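Glutathione s-transferase (Oryza sativa, PDB 1OYJ) conjugates reduced glutathione to a wide range of hydrophobic electrophiles, a reaction by which plant glutathione transferases detoxify herbicides. Local coordinates at residues A24-L30 / L76-F80; L141-E145 / V190-L194; P16-R20 / V111-Y116. All coordinates share one frame; numbering follows the deposited sequence.

Overall arrangement
From the N terminus, helix 16-28 opens two loops in turn. Its first turn enters contact 3 and its last enters contact 1. Contact 1 closes first, when the chain returns through the sheet to helix 69-79, so it lies wholly within the longer loop that contact 3 closes on helix 97-124. Contact 1 thus joins two helices within the N-terminal domain, whereas contact 3 joins that domain to the helical C-terminal domain. Contact 2 follows in series, closing the chain between helices 127-148 and 192-201. No loops cross. Contacts 2 and 3 still touch, at Leu144 CD1 and Leu115 CD2, 4.0 Å apart; contacts 1 and 2 have centres about 28 Å apart.

Contact 1: A24-L30 / L76-F80; sequences AMAEKGL and LDDAF
A bend at the last torsion of Lys28 (chi4 -82°) ends an otherwise extended chain and turns NZ onto the C-terminal turn of helix 69-79, where it meets Asp77 and Leu76. Asp77 starts from a CB directed away from helix 16-28, but its CG stands beside the backbone N (chi1 -88°), which swings the carboxylate round to the lysine. Lys28 NZ lies 2.8 Å from Asp77 OD1, a hydrogen-bonded salt bridge made on the anti lone pair of that oxygen. Lys28 NZ also bonds to Leu76 O at 3.2 Å, from above the carbonyl plane. With Thr83 OG1 and Pro84 O, four oxygens surround NZ, so its three N-H groups are probably shared among them. Asp77 OD1 has a second donor in Leu86 N, and OD2 takes Leu87 N; the pair is thus also tied to residues 83-87, which follow helix 69-79.

Next to this polar group, Leu76 CD1 touches Ala24 CB (3.8 Å) and Met25 CG (3.7 Å), and Leu76 CD2 faces Leu30 CD1 (4.1 Å). Leu30 gets there through a Schellman motif, in which Gly29, with positive phi (74°), ends the helix and turns the chain. Leu30 CD1 then sits over one face of the Phe80 ring, offset toward the rim, in a CH-pi contact, while Leu30 CD2 touches Phe80 CD2 and CE2.

Both helices pack on the same face of the sheet, as expected of the thioredoxin-like fold: Met25 and Leu76 share Leu59 of strand 58-61, and Leu30 and Phe80 share Leu7 of strand 7-11.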
loop_
_atom_site.group_PDB
_atom_site.type_symbol
_atom_site.label_atom_id
_atom_site.label_comp_id
_atom_site.label_asym_id
_atom_site.label_seq_id
_atom_site.Cartn_x
_atom_site.Cartn_y
_atom_site.Cartn_z
ATOM N N ALA A 24 3.993 17.650 -0.040
ATOM C CA ALA A 24 5.151 17.134 0.679
ATOM C C ALA A 24 6.465 17.812 0.284
ATOM O O ALA A 24 7.275 18.197 1.157
ATOM C CB ALA A 24 5.217 15.661 0.542
ATOM N N MET A 25 6.653 18.044 -1.010
ATOM C CA MET A 25 7.775 18.833 -1.455
ATOM C C MET A 25 7.710 20.275 -0.958
ATOM O O MET A 25 8.693 20.799 -0.437
ATOM C CB MET A 25 7.899 18.742 -2.997
ATOM C CG MET A 25 8.464 17.388 -3.395
ATOM S SD MET A 25 8.815 17.146 -5.139
ATOM C CE MET A 25 7.181 17.052 -5.916
ATOM N N ALA A 26 6.554 20.920 -1.073
ATOM C CA ALA A 26 6.403 22.238 -0.509
ATOM C C ALA A 26 6.756 22.258 0.959
ATOM O O ALA A 26 7.489 23.169 1.435
ATOM C CB ALA A 26 5.011 22.752 -0.719
ATOM N N GLU A 27 6.246 21.315 1.701
ATOM C CA GLU A 27 6.522 21.237 3.170
ATOM C C GLU A 27 7.990 21.137 3.440
ATOM O O GLU A 27 8.464 21.624 4.478
ATOM C CB GLU A 27 5.836 20.055 3.863
ATOM C CG GLU A 27 4.359 20.247 4.157
ATOM C CD GLU A 27 4.139 21.338 5.158
ATOM O OE1 GLU A 27 4.524 21.185 6.321
ATOM O OE2 GLU A 27 3.585 22.343 4.762
ATOM N N LYS A 28 8.684 20.465 2.523
ATOM C CA LYS A 28 10.072 20.197 2.666
ATOM C C LYS A 28 11.031 21.256 2.082
ATOM O O LYS A 28 12.217 21.116 2.178
ATOM C CB LYS A 28 10.380 18.802 2.074
ATOM C CG LYS A 28 9.839 17.636 2.932
ATOM C CD LYS A 28 9.950 16.271 2.252
ATOM C CE LYS A 28 9.733 15.142 3.311
ATOM N NZ LYS A 28 10.954 14.819 4.122
ATOM N N GLY A 29 10.492 22.266 1.452
ATOM C CA GLY A 29 11.312 23.270 0.777
ATOM C C GLY A 29 11.918 22.741 -0.505
ATOM O O GLY A 29 12.895 23.290 -0.985
ATOM N N LEU A 30 11.386 21.677 -1.080
ATOM C CA LEU A 30 12.002 21.150 -2.262
ATOM C C LEU A 30 11.295 21.673 -3.534
ATOM O O LEU A 30 10.122 21.410 -3.708
ATOM C CB LEU A 30 11.918 19.612 -2.229
ATOM C CG LEU A 30 12.603 18.850 -1.097
ATOM C CD1 LEU A 30 12.204 17.386 -1.135
ATOM C CD2 LEU A 30 14.087 18.928 -1.367
ATOM N N LEU A 76 10.574 10.854 -0.242
ATOM C CA LEU A 76 10.921 12.228 0.065
ATOM C C LEU A 76 11.503 12.333 1.495
ATOM O O LEU A 76 12.309 13.249 1.749
ATOM C CB LEU A 76 9.764 13.163 -0.139
ATOM C CG LEU A 76 9.311 13.283 -1.587
ATOM C CD1 LEU A 76 7.984 14.147 -1.646
ATOM C CD2 LEU A 76 10.402 13.911 -2.376
ATOM N N ASP A 77 11.111 11.462 2.430
ATOM C CA ASP A 77 11.803 11.425 3.712
ATOM C C ASP A 77 13.178 10.734 3.507
ATOM O O ASP A 77 14.236 11.270 3.929
ATOM C CB ASP A 77 11.113 10.567 4.748
ATOM C CG ASP A 77 10.069 11.309 5.569
ATOM O OD1 ASP A 77 9.873 12.558 5.383
ATOM O OD2 ASP A 77 9.423 10.677 6.437
ATOM N N ASP A 78 13.173 9.563 2.863
ATOM C CA ASP A 78 14.405 8.762 2.823
ATOM C C ASP A 78 15.491 9.466 2.079
ATOM O O ASP A 78 16.648 9.433 2.470
ATOM C CB ASP A 78 14.211 7.371 2.188
ATOM C CG ASP A 78 13.392 6.422 3.043
ATOM O OD1 ASP A 78 12.890 5.433 2.445
ATOM O OD2 ASP A 78 13.211 6.577 4.286
ATOM N N ALA A 79 15.127 10.086 0.973
ATOM C CA ALA A 79 16.123 10.719 0.121
ATOM C C ALA A 79 16.540 12.097 0.575
ATOM O O ALA A 79 17.575 12.557 0.157
ATOM C CB ALA A 79 15.623 10.763 -1.264
ATOM N N PHE A 80 15.774 12.747 1.441
ATOM C CA PHE A 80 16.120 14.100 1.886
ATOM C C PHE A 80 16.027 14.184 3.376
ATOM O O PHE A 80 15.102 14.786 3.886
ATOM C CB PHE A 80 15.125 15.082 1.242
ATOM C CG PHE A 80 15.165 15.081 -0.260
ATOM C CD1 PHE A 80 14.295 14.352 -0.992
ATOM C CD2 PHE A 80 16.139 15.797 -0.930
ATOM C CE1 PHE A 80 14.350 14.371 -2.368
ATOM C CE2 PHE A 80 16.209 15.795 -2.290
ATOM C CZ PHE A 80 15.319 15.103 -3.005
#

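Contact 2: L141-E145 / V190-L194; sequences LRTLE and VAPRL
Glu145 reaches from helix 127-148 to the next segment, where it meets Ala191, Pro192 and Arg193, a contact between that helix and the N-terminal turn of helix 192-201 in the all-helical C-terminal domain of the GST fold. Glu145 CB lies 4.0 Å from Ala191 CB, the methyl group of the N-cap residue. CG, set anti to the backbone N (chi1 -162°), sends the extended chain out toward the start of helix 192-201 and packs beside Leu194 N and Arg193 NH2. CD comes next, over one face of the Arg193 guanidinium, with the carboxylate and guanidinium planes only 5° apart.

At the tip the two oxygens part. Glu145 OE1 accepts a hydrogen bond from Arg193 N at 3.0 Å, on the anti side and slightly out of the carboxylate plane. This N-H belongs to the first turn of helix 192-201, whose amino end would be expected to favour the negative charge. Glu145 OE1 also lies 3.5 Å from Arg193 NH1, but well above the guanidinium plane, so the salt bridge there is one of charge without a directed N-H. Arg193 NH2 instead bonds to Gly149 O, with a weak bond to Glu145 O. A water donates one hydrogen bond to Glu145 OE2 and one to Val190 O, and a magnesium ion lies about 4 Å from the glutamate side chain.

On the inner side, Leu141 CD2 meets Leu194 CD2, the two side chains crossing at about a right angle, and both leucines also touch Phe176 of helix 176-183. Arg142, paired with Glu139, lays its guanidinium against Val190: Val190 CG1 lies over one face toward its rim, and Val190 CG2 is 3.7 Å from Arg142 NH2.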
loop_
_atom_site.group_PDB
_atom_site.type_symbol
_atom_site.label_atom_id
_atom_site.label_comp_id
_atom_site.label_asym_id
_atom_site.label_seq_id
_atom_site.Cartn_x
_atom_site.Cartn_y
_atom_site.Cartn_z
ATOM N N LEU A 141 -15.585 8.585 6.938
ATOM C CA LEU A 141 -15.163 9.842 7.540
ATOM C C LEU A 141 -15.267 9.759 9.074
ATOM O O LEU A 141 -14.414 10.289 9.788
ATOM C CB LEU A 141 -15.984 10.993 7.000
ATOM C CG LEU A 141 -15.869 11.156 5.446
ATOM C CD1 LEU A 141 -16.788 12.339 5.008
ATOM C CD2 LEU A 141 -14.451 11.478 5.142
ATOM N N ARG A 142 -16.272 9.052 9.560
ATOM C CA ARG A 142 -16.395 8.884 11.023
ATOM C C ARG A 142 -15.263 8.026 11.553
ATOM O O ARG A 142 -14.758 8.256 12.669
ATOM C CB ARG A 142 -17.756 8.249 11.400
ATOM C CG ARG A 142 -18.939 9.177 11.463
ATOM C CD ARG A 142 -20.244 8.434 11.843
ATOM N NE ARG A 142 -21.446 9.107 11.391
ATOM C CZ ARG A 142 -22.245 8.647 10.424
ATOM N NH1 ARG A 142 -21.969 7.516 9.756
ATOM N NH2 ARG A 142 -23.319 9.339 10.109
ATOM N N THR A 143 -14.825 7.068 10.760
ATOM C CA THR A 143 -13.707 6.209 11.117
ATOM C C THR A 143 -12.377 7.004 11.175
ATOM O O THR A 143 -11.625 6.889 12.190
ATOM C CB THR A 143 -13.553 5.038 10.079
ATOM O OG1 THR A 143 -14.717 4.241 10.131
ATOM C CG2 THR A 143 -12.370 4.155 10.427
ATOM N N LEU A 144 -12.183 7.893 10.199
ATOM C CA LEU A 144 -11.029 8.787 10.197
ATOM C C LEU A 144 -11.087 9.699 11.423
ATOM O O LEU A 144 -10.067 9.948 12.183
ATOM C CB LEU A 144 -10.860 9.551 8.887
ATOM C CG LEU A 144 -10.438 8.575 7.781
ATOM C CD1 LEU A 144 -10.764 9.159 6.431
ATOM C CD2 LEU A 144 -8.919 8.123 7.947
ATOM N N GLU A 145 -12.283 10.221 11.648
ATOM C CA GLU A 145 -12.452 11.103 12.785
ATOM C C GLU A 145 -12.050 10.435 14.087
ATOM O O GLU A 145 -11.381 11.085 14.986
ATOM C CB GLU A 145 -13.917 11.638 12.865
ATOM C CG GLU A 145 -14.154 12.863 13.718
ATOM C CD GLU A 145 -15.658 13.080 14.151
ATOM O OE1 GLU A 145 -16.012 14.232 14.547
ATOM O OE2 GLU A 145 -16.469 12.088 14.161
ATOM N N VAL A 190 -21.684 14.953 10.317
ATOM C CA VAL A 190 -21.317 13.597 10.450
ATOM C C VAL A 190 -20.006 13.453 11.206
ATOM O O VAL A 190 -19.845 12.528 11.984
ATOM C CB VAL A 190 -21.149 13.014 8.982
ATOM C CG1 VAL A 190 -20.098 11.969 8.934
ATOM C CG2 VAL A 190 -22.537 12.528 8.401
ATOM N N ALA A 191 -19.039 14.345 10.961
ATOM C CA ALA A 191 -17.701 14.224 11.578
ATOM C C ALA A 191 -17.030 15.592 11.849
ATOM O O ALA A 191 -16.023 15.968 11.234
ATOM C CB ALA A 191 -16.843 13.388 10.692
ATOM N N PRO A 192 -17.607 16.355 12.773
ATOM C CA PRO A 192 -17.199 17.742 13.031
ATOM C C PRO A 192 -15.687 17.909 13.292
ATOM O O PRO A 192 -15.092 18.860 12.834
ATOM C CB PRO A 192 -18.040 18.179 14.322
ATOM C CG PRO A 192 -18.644 16.900 14.839
ATOM C CD PRO A 192 -18.597 15.875 13.731
ATOM N N ARG A 193 -15.063 16.980 13.966
ATOM C CA ARG A 193 -13.636 17.096 14.222
ATOM C C ARG A 193 -12.802 16.869 12.963
ATOM O O ARG A 193 -11.733 17.479 12.836
ATOM C CB ARG A 193 -13.159 16.183 15.344
ATOM C CG ARG A 193 -13.485 16.722 16.745
ATOM C CD ARG A 193 -13.085 15.765 17.776
ATOM N NE ARG A 193 -14.121 14.750 17.801
ATOM C CZ ARG A 193 -13.977 13.498 17.517
ATOM N NH1 ARG A 193 -15.042 12.750 17.543
ATOM N NH2 ARG A 193 -12.810 13.010 17.193
ATOM N N LEU A 194 -13.328 16.096 12.015
ATOM C CA LEU A 194 -12.602 15.952 10.767
ATOM C C LEU A 194 -12.734 17.235 9.930
ATOM O O LEU A 194 -11.784 17.698 9.323
ATOM C CB LEU A 194 -13.105 14.759 9.989
ATOM C CG LEU A 194 -12.287 14.354 8.785
ATOM C CD1 LEU A 194 -10.863 13.834 9.258
ATOM C CD2 LEU A 194 -12.959 13.317 7.945
HETATM O O HOH W 1 -19.077 11.963 14.294
#

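Contact 3: P16-R20 / V111-Y116. With GSH (glutathione), chain O; GSH (glutathione), chain N.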
loop_
_atom_site.group_PDB
_atom_site.type_symbol
_atom_site.label_atom_id
_atom_site.label_comp_id
_atom_site.label_asym_id
_atom_site.label_seq_id
_atom_site.Cartn_x
_atom_site.Cartn_y
_atom_site.Cartn_z
ATOM N N PRO A 16 -5.610 14.025 -6.552
ATOM C CA PRO A 16 -5.345 14.037 -5.111
ATOM C C PRO A 16 -4.025 13.366 -4.826
ATOM O O PRO A 16 -3.317 13.749 -3.891
ATOM C CB PRO A 16 -6.523 13.300 -4.543
ATOM C CG PRO A 16 -7.131 12.540 -5.656
ATOM C CD PRO A 16 -6.826 13.305 -6.881
ATOM N N PHE A 17 -3.679 12.333 -5.659
ATOM C CA PHE A 17 -2.482 11.564 -5.450
ATOM C C PHE A 17 -1.228 12.375 -5.786
ATOM O O PHE A 17 -0.259 12.422 -5.035
ATOM C CB PHE A 17 -2.544 10.296 -6.301
ATOM C CG PHE A 17 -3.723 9.437 -6.003
ATOM C CD1 PHE A 17 -4.747 9.319 -6.889
ATOM C CD2 PHE A 17 -3.768 8.728 -4.850
ATOM C CE1 PHE A 17 -5.820 8.480 -6.638
ATOM C CE2 PHE A 17 -4.842 7.906 -4.581
ATOM C CZ PHE A 17 -5.865 7.821 -5.488
ATOM N N GLY A 18 -1.268 13.114 -6.898
ATOM C CA GLY A 18 -0.151 14.008 -7.249
ATOM C C GLY A 18 -0.093 15.202 -6.289
ATOM O O GLY A 18 0.935 15.608 -5.835
ATOM N N GLN A 19 -1.227 15.681 -5.858
ATOM C CA GLN A 19 -1.232 16.731 -4.871
ATOM C C GLN A 19 -0.505 16.355 -3.552
ATOM O O GLN A 19 0.099 17.200 -2.942
ATOM C CB GLN A 19 -2.645 17.216 -4.619
ATOM C CG GLN A 19 -3.204 18.058 -5.829
ATOM C CD GLN A 19 -4.696 18.106 -5.781
ATOM O OE1 GLN A 19 -5.248 17.666 -4.819
ATOM N NE2 GLN A 19 -5.359 18.600 -6.841
ATOM N N ARG A 20 -0.605 15.092 -3.107
ATOM C CA ARG A 20 0.164 14.673 -2.030
ATOM C C ARG A 20 1.627 15.022 -2.174
ATOM O O ARG A 20 2.231 15.476 -1.208
ATOM C CB ARG A 20 0.109 13.155 -1.750
ATOM C CG ARG A 20 -1.226 12.596 -1.428
ATOM C CD ARG A 20 -1.272 11.096 -1.492
ATOM N NE ARG A 20 -2.485 10.567 -0.920
ATOM C CZ ARG A 20 -2.791 9.294 -0.850
ATOM N NH1 ARG A 20 -2.077 8.384 -1.515
ATOM N NH2 ARG A 20 -3.834 8.918 -0.146
ATOM N N VAL A 111 -6.529 5.210 3.834
ATOM C CA VAL A 111 -6.894 6.269 2.883
ATOM C C VAL A 111 -6.814 5.812 1.417
ATOM O O VAL A 111 -7.750 6.022 0.620
ATOM C CB VAL A 111 -6.067 7.523 3.056
ATOM C CG1 VAL A 111 -6.535 8.570 2.031
ATOM C CG2 VAL A 111 -6.302 8.089 4.469
ATOM N N ASP A 112 -5.731 5.174 1.076
ATOM C CA ASP A 112 -5.623 4.683 -0.291
ATOM C C ASP A 112 -6.716 3.678 -0.615
ATOM O O ASP A 112 -7.187 3.637 -1.739
ATOM C CB ASP A 112 -4.287 4.020 -0.531
ATOM C CG ASP A 112 -3.239 4.974 -1.041
ATOM O OD1 ASP A 112 -2.198 4.521 -1.564
ATOM O OD2 ASP A 112 -3.392 6.166 -1.052
ATOM N N ARG A 113 -7.104 2.864 0.371
ATOM C CA ARG A 113 -8.088 1.840 0.127
ATOM C C ARG A 113 -9.495 2.388 0.064
ATOM O O ARG A 113 -10.306 1.704 -0.516
ATOM C CB ARG A 113 -8.091 0.742 1.212
ATOM C CG ARG A 113 -6.894 -0.189 1.237
ATOM C CD ARG A 113 -6.758 -1.166 2.501
ATOM N NE ARG A 113 -5.645 -2.090 2.184
ATOM C CZ ARG A 113 -5.791 -3.165 1.372
ATOM N NH1 ARG A 113 -4.747 -3.881 1.014
ATOM N NH2 ARG A 113 -7.010 -3.553 0.977
ATOM N N LYS A 114 -9.797 3.537 0.687
ATOM C CA LYS A 114 -11.172 3.938 0.834
ATOM C C LYS A 114 -11.652 5.202 0.030
ATOM O O LYS A 114 -12.719 5.196 -0.607
ATOM C CB LYS A 114 -11.439 4.168 2.343
ATOM C CG LYS A 114 -11.274 2.849 3.218
ATOM C CD LYS A 114 -12.439 1.804 3.027
ATOM C CE LYS A 114 -12.157 0.495 3.741
ATOM N NZ LYS A 114 -13.248 -0.576 3.640
ATOM N N LEU A 115 -10.823 6.245 0.024
ATOM C CA LEU A 115 -11.284 7.575 -0.364
ATOM C C LEU A 115 -11.574 7.632 -1.870
ATOM O O LEU A 115 -12.683 7.949 -2.325
ATOM C CB LEU A 115 -10.286 8.638 0.074
ATOM C CG LEU A 115 -10.461 9.301 1.433
ATOM C CD1 LEU A 115 -11.740 10.156 1.431
ATOM C CD2 LEU A 115 -10.608 8.269 2.501
ATOM N N TYR A 116 -10.578 7.355 -2.633
ATOM C CA TYR A 116 -10.753 7.488 -4.059
ATOM C C TYR A 116 -11.860 6.610 -4.580
ATOM O O TYR A 116 -12.769 7.094 -5.252
ATOM C CB TYR A 116 -9.488 7.159 -4.743
ATOM C CG TYR A 116 -9.582 7.183 -6.239
ATOM C CD1 TYR A 116 -9.628 8.368 -6.889
ATOM C CD2 TYR A 116 -9.539 6.031 -6.971
ATOM C CE1 TYR A 116 -9.660 8.437 -8.234
ATOM C CE2 TYR A 116 -9.563 6.083 -8.368
ATOM C CZ TYR A 116 -9.625 7.315 -8.979
ATOM O OH TYR A 116 -9.667 7.464 -10.358
HETATM N N1 GSH O . -13.060 -5.703 -0.858
HETATM C CA1 GSH O . -13.884 -4.571 -1.288
HETATM C C1 GSH O . -15.238 -5.122 -1.673
HETATM O O11 GSH O . -15.714 -4.914 -2.782
HETATM O O12 GSH O . -15.875 -5.803 -0.893
HETATM C CB1 GSH O . -13.934 -3.511 -0.128
HETATM C CG1 GSH O . -14.722 -2.254 -0.517
HETATM C CD1 GSH O . -14.749 -1.037 0.433
HETATM O OE1 GSH O . -13.714 -0.504 0.790
HETATM N N2 GSH O . -15.960 -0.579 0.766
HETATM C CA2 GSH O . -16.224 0.732 1.366
HETATM C C2 GSH O . -16.793 0.607 2.738
HETATM O O2 GSH O . -17.342 1.584 3.300
HETATM C CB2 GSH O . -17.127 1.558 0.467
HETATM S SG2 GSH O . -16.285 1.846 -1.099
HETATM N N3 GSH O . -16.596 -0.635 3.272
HETATM C CA3 GSH O . -16.912 -0.920 4.661
HETATM C C3 GSH O . -16.052 -0.201 5.701
HETATM O O31 GSH O . -14.948 0.324 5.331
HETATM O O32 GSH O . -16.482 -0.160 6.902
HETATM N N1 GSH N . -2.025 4.230 -6.608
HETATM C CA1 GSH N . -1.933 5.523 -7.203
HETATM C C1 GSH N . -1.065 6.545 -6.572
HETATM O O11 GSH N . -0.336 7.374 -7.075
HETATM O O12 GSH N . -1.159 6.535 -5.364
HETATM C CB1 GSH N . -2.973 5.999 -8.194
HETATM C CG1 GSH N . -2.659 7.280 -8.976
HETATM C CD1 GSH N . -3.773 7.523 -9.987
HETATM O OE1 GSH N . -4.855 6.998 -9.786
HETATM N N2 GSH N . -3.559 8.333 -11.025
HETATM C CA2 GSH N . -4.582 8.587 -12.009
HETATM C C2 GSH N . -3.994 8.080 -13.336
HETATM O O2 GSH N . -2.899 8.509 -13.635
HETATM C CB2 GSH N . -4.832 10.096 -12.034
HETATM S SG2 GSH N . -5.719 10.643 -10.523
HETATM N N3 GSH N . -4.516 7.066 -14.027
HETATM C CA3 GSH N . -4.481 7.361 -15.483
HETATM C C3 GSH N . -5.649 7.070 -16.423
HETATM O O31 GSH N . -5.462 6.549 -17.570
HETATM O O32 GSH N . -6.780 7.395 -16.095
#
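Phe17 turns its ring edge to the face of Tyr116, an edge-to-face pair with centroids 5.3 Å apart and planes at 63°. Tyr116 CG stands anti to the backbone N (chi1 176°), which carries the phenol ring toward helix 16-28 and leaves Phe17 CE1 over one face, offset toward the rim. Phe17 CZ also reaches the tyrosine chain itself, 3.8 Å from Tyr116 CB. A face of the Phe17 ring is occupied by the chain N glutathione, whose CB1 lies over the ring centre, so the ligand lies on a face while helix 97-124 meets the ring at its edge.

Beside the rings, Arg20 and Asp112 meet almost flat, their guanidinium and carboxylate planes nearly coplanar. The extended arginine approaches end-on and spends both terminal nitrogens on a single oxygen: Arg20 NH1 is 2.6 Å from Asp112 OD2, on the syn lone pair, and NH2 is 2.9 Å from that same OD2, almost along the C-O bond. Val111 CG1 packs at the guanidinium edge, 3.5 Å from Arg20 NH2.

These pairs cross the interface between the thioredoxin-like N-terminal domain and the helical C-terminal domain, the GST architecture in which glutathione binds mainly to the former. The short helix segments themselves stay apart, with axes 13.0 Å from each other, so long side chains span the gap.

Arg20 also works behind the glutathione site. Its NH1 bonds to Ser69 OG, and Ser69 in turn hydrogen-bonds glutathione; Ala168 O takes the N-H of NE. Lys114 faces a different pocket, where Lys114 NZ bonds to O31 of the chain O glutathione at 2.6 Å and to OE1 of the same molecule at 2.9 Å.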